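Local coordinates for putative hydrolase (Agrobacterium vitis, PDB 3LLC), which probably acts as an alpha/beta-hydrolase thioesterase that removes fatty acyl groups from acylated proteins and may also cleave acyl-glucuronide esters, at residues 209-214 with 223-228. Sequence-based numbering, arbitrary orientation.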
ATOM      1  N   VAL A 209       6.416   0.243  13.696  1.00 19.31           N
ATOM      2  CA  VAL A 209       5.291  -0.166  12.861  1.00 19.18           C
ATOM      3  C   VAL A 209       4.022  -0.084  13.733  1.00 21.26           C
ATOM      4  O   VAL A 209       4.025  -0.590  14.859  1.00 19.44           O
ATOM      5  CB  VAL A 209       5.473  -1.603  12.336  1.00 21.25           C
ATOM      6  CG1 VAL A 209       4.280  -2.017  11.438  1.00 19.82           C
ATOM      7  CG2 VAL A 209       6.780  -1.765  11.495  1.00 17.91           C
ATOM      8  N   HIS A 210       2.959   0.552  13.220  1.00 18.82           N
ATOM      9  CA  HIS A 210       1.655   0.576  13.872  1.00 19.88           C
ATOM     10  C   HIS A 210       0.649   0.077  12.857  1.00 20.18           C
ATOM     11  O   HIS A 210       0.470   0.711  11.795  1.00 22.48           O
ATOM     12  CB  HIS A 210       1.285   1.992  14.282  1.00 18.53           C
ATOM     13  CG  HIS A 210       0.103   2.081  15.215  1.00 19.54           C
ATOM     14  ND1 HIS A 210      -0.127   3.184  16.011  1.00 27.81           N
ATOM     15  CD2 HIS A 210      -0.899   1.209  15.487  1.00 24.00           C
ATOM     16  CE1 HIS A 210      -1.231   2.993  16.720  1.00 26.68           C
ATOM     17  NE2 HIS A 210      -1.713   1.798  16.429  1.00 21.78           N
ATOM     18  N   ILE A 211      -0.020  -1.023  13.198  1.00 19.32           N
ATOM     19  CA  ILE A 211      -1.113  -1.606  12.365  1.00 19.67           C
ATOM     20  C   ILE A 211      -2.484  -1.255  13.002  1.00 20.02           C
ATOM     21  O   ILE A 211      -2.650  -1.363  14.225  1.00 19.18           O
ATOM     22  CB  ILE A 211      -1.000  -3.141  12.279  1.00 20.24           C
ATOM     23  CG1 ILE A 211       0.370  -3.589  11.723  1.00 21.85           C
ATOM     24  CG2 ILE A 211      -2.173  -3.768  11.412  1.00 18.54           C
ATOM     25  CD1 ILE A 211       0.820  -5.012  12.212  1.00 21.94           C
ATOM     26  N   LEU A 212      -3.436  -0.821  12.154  1.00 18.61           N
ATOM     27  CA  LEU A 212      -4.832  -0.541  12.543  1.00 19.53           C
ATOM     28  C   LEU A 212      -5.690  -1.548  11.747  1.00 20.60           C
ATOM     29  O   LEU A 212      -5.545  -1.657  10.515  1.00 20.54           O
ATOM     30  CB  LEU A 212      -5.230   0.884  12.183  1.00 20.17           C
ATOM     31  CG  LEU A 212      -4.568   2.031  12.980  1.00 28.42           C
ATOM     32  CD1 LEU A 212      -4.464   3.316  12.158  1.00 33.13           C
ATOM     33  CD2 LEU A 212      -5.370   2.328  14.239  1.00 28.78           C
ATOM     34  N   GLN A 213      -6.553  -2.294  12.453  1.00 19.95           N
ATOM     35  CA  GLN A 213      -7.288  -3.416  11.855  1.00 19.01           C
ATOM     36  C   GLN A 213      -8.666  -3.579  12.512  1.00 18.64           C
ATOM     37  O   GLN A 213      -8.819  -3.630  13.763  1.00 16.77           O
ATOM     38  CB  GLN A 213      -6.462  -4.707  12.016  1.00 19.38           C
ATOM     39  CG  GLN A 213      -7.162  -5.993  11.618  1.00 20.19           C
ATOM     40  CD  GLN A 213      -7.290  -6.160  10.106  1.00 23.51           C
ATOM     41  OE1 GLN A 213      -6.314  -6.006   9.345  1.00 22.79           O
ATOM     42  NE2 GLN A 213      -8.501  -6.512   9.666  1.00 18.87           N
ATOM     43  N   GLY A 214      -9.691  -3.678  11.667  1.00 17.88           N
ATOM     44  CA  GLY A 214     -11.037  -3.926  12.151  1.00 16.43           C
ATOM     45  C   GLY A 214     -11.322  -5.406  12.364  1.00 15.92           C
ATOM     46  O   GLY A 214     -10.831  -6.259  11.604  1.00 20.00           O
ATOM     47  N   GLN A 223      -7.388 -11.881  12.037  1.00 19.43           N
ATOM     48  CA  GLN A 223      -6.353 -12.918  12.322  1.00 21.20           C
ATOM     49  C   GLN A 223      -5.115 -12.755  11.404  1.00 20.45           C
ATOM     50  O   GLN A 223      -3.983 -13.170  11.765  1.00 20.99           O
ATOM     51  CB  GLN A 223      -6.937 -14.332  12.172  1.00 20.57           C
ATOM     52  CG  GLN A 223      -8.050 -14.700  13.203  1.00 23.72           C
ATOM     53  CD  GLN A 223      -9.497 -14.377  12.752  1.00 23.22           C
ATOM     54  OE1 GLN A 223      -9.747 -13.509  11.890  1.00 20.43           O
ATOM     55  NE2 GLN A 223     -10.463 -15.050  13.396  1.00 23.89           N
ATOM     56  N   HIS A 224      -5.327 -12.179  10.204  1.00 19.69           N
ATOM     57  CA  HIS A 224      -4.227 -11.919   9.259  1.00 20.48           C
ATOM     58  C   HIS A 224      -3.251 -10.872   9.838  1.00 21.88           C
ATOM     59  O   HIS A 224      -2.015 -10.972   9.611  1.00 20.96           O
ATOM     60  CB  HIS A 224      -4.782 -11.449   7.917  1.00 21.75           C
ATOM     61  CG  HIS A 224      -3.851 -11.633   6.758  1.00 22.61           C
ATOM     62  ND1 HIS A 224      -3.419 -12.879   6.339  1.00 22.60           N
ATOM     63  CD2 HIS A 224      -3.298 -10.731   5.909  1.00 25.71           C
ATOM     64  CE1 HIS A 224      -2.625 -12.728   5.285  1.00 26.36           C
ATOM     65  NE2 HIS A 224      -2.530 -11.436   5.006  1.00 24.56           N
ATOM     66  N   ALA A 225      -3.773  -9.898  10.590  1.00 19.43           N
ATOM     67  CA  ALA A 225      -2.942  -8.872  11.249  1.00 20.80           C
ATOM     68  C   ALA A 225      -2.114  -9.492  12.386  1.00 22.42           C
ATOM     69  O   ALA A 225      -0.948  -9.147  12.562  1.00 22.41           O
ATOM     70  CB  ALA A 225      -3.800  -7.672  11.777  1.00 19.49           C
ATOM     71  N   LEU A 226      -2.713 -10.418  13.144  1.00 20.64           N
ATOM     72  CA  LEU A 226      -2.001 -11.176  14.186  1.00 21.13           C
ATOM     73  C   LEU A 226      -0.894 -12.031  13.557  1.00 23.91           C
ATOM     74  O   LEU A 226       0.201 -12.123  14.112  1.00 20.80           O
ATOM     75  CB  LEU A 226      -2.974 -12.035  15.015  1.00 20.12           C
ATOM     76  CG  LEU A 226      -3.860 -11.233  15.999  1.00 21.07           C
ATOM     77  CD1 LEU A 226      -5.027 -12.129  16.526  1.00 20.88           C
ATOM     78  CD2 LEU A 226      -3.045 -10.649  17.178  1.00 20.44           C
ATOM     79  N   LYS A 227      -1.169 -12.642  12.397  1.00 20.79           N
ATOM     80  CA  LYS A 227      -0.134 -13.388  11.649  1.00 21.52           C
ATOM     81  C   LYS A 227       1.043 -12.458  11.233  1.00 21.15           C
ATOM     82  O   LYS A 227       2.229 -12.802  11.425  1.00 21.80           O
ATOM     83  CB  LYS A 227      -0.733 -14.051  10.395  1.00 21.64           C
ATOM     84  CG  LYS A 227       0.270 -14.917   9.615  1.00 28.13           C
ATOM     85  CD  LYS A 227      -0.388 -15.584   8.351  1.00 30.02           C
ATOM     86  CE  LYS A 227       0.590 -16.464   7.581  1.00 35.17           C
ATOM     87  NZ  LYS A 227      -0.102 -17.267   6.536  1.00 34.23           N
ATOM     88  N   LEU A 228       0.729 -11.280  10.713  1.00 20.73           N
ATOM     89  CA  LEU A 228       1.789 -10.305  10.359  1.00 21.31           C
ATOM     90  C   LEU A 228       2.665  -9.922  11.576  1.00 21.09           C
ATOM     91  O   LEU A 228       3.897  -9.865  11.465  1.00 21.46           O
ATOM     92  CB  LEU A 228       1.189  -9.052   9.708  1.00 21.80           C
ATOM     93  CG  LEU A 228       2.148  -7.889   9.393  1.00 23.85           C
ATOM     94  CD1 LEU A 228       3.321  -8.379   8.491  1.00 21.36           C
ATOM     95  CD2 LEU A 228       1.398  -6.655   8.775  1.00 21.21           C
TER
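Gln213 and Ile211, two residues apart on strand 209-214, turn their side chains to the same face of the sheet and meet Ala225 and Leu228 of helix 222-230. Gln213 lays its chain along the methyl of Ala225. Gln213 CB lies 4.0 Å from Ala225 CB; Gln213 CG, anti to the backbone N (chi1 172°), comes closer at 3.8 Å. The chain then bends at chi2 (74°), which keeps CD and the amide beside the same methyl: Gln213 OE1 stands 3.9 Å from Ala225 CB, a van der Waals neighbour. Gln213 NE2 turns back to its own strand and donates to Gly214 O at 3.0 Å, a nearly straight bond (163°) directed at a lone pair in the carbonyl plane. The acceptor also lies close to the plane of the Gln213 amide, so the bond helps fix the rotation of that group. Farther back along the strand, Ile211 divides its two branches: Ile211 CG2 faces Ala225 CB at 4.2 Å, while CG1 carries Ile211 CD1 to Leu228 CD2 at 3.9 Å, the two side chains crossing at a slant. Pro145 touches Ile211, Gln213 and Leu228, adding a loop to this packing. The axes of 209-214 and 223-228 approach to 9.1 Å and run roughly antiparallel, in the first two elements of the right-handed beta-alpha-beta crossover that continues into strand 237-242 of the alpha/beta-hydrolase sheet. Weak hydrogen bonds also link Gln213 NE2 to Val220 O and Asp217 OD2, the latter in the probable Ser114-His247-Asp217 triad. With no hydrogen bond between strand and helix, methyl and methylene packing joins them, while the buried amide gives one firm bond to Gly214 O and weaker ones to the following loop, and may weakly steady Asp217.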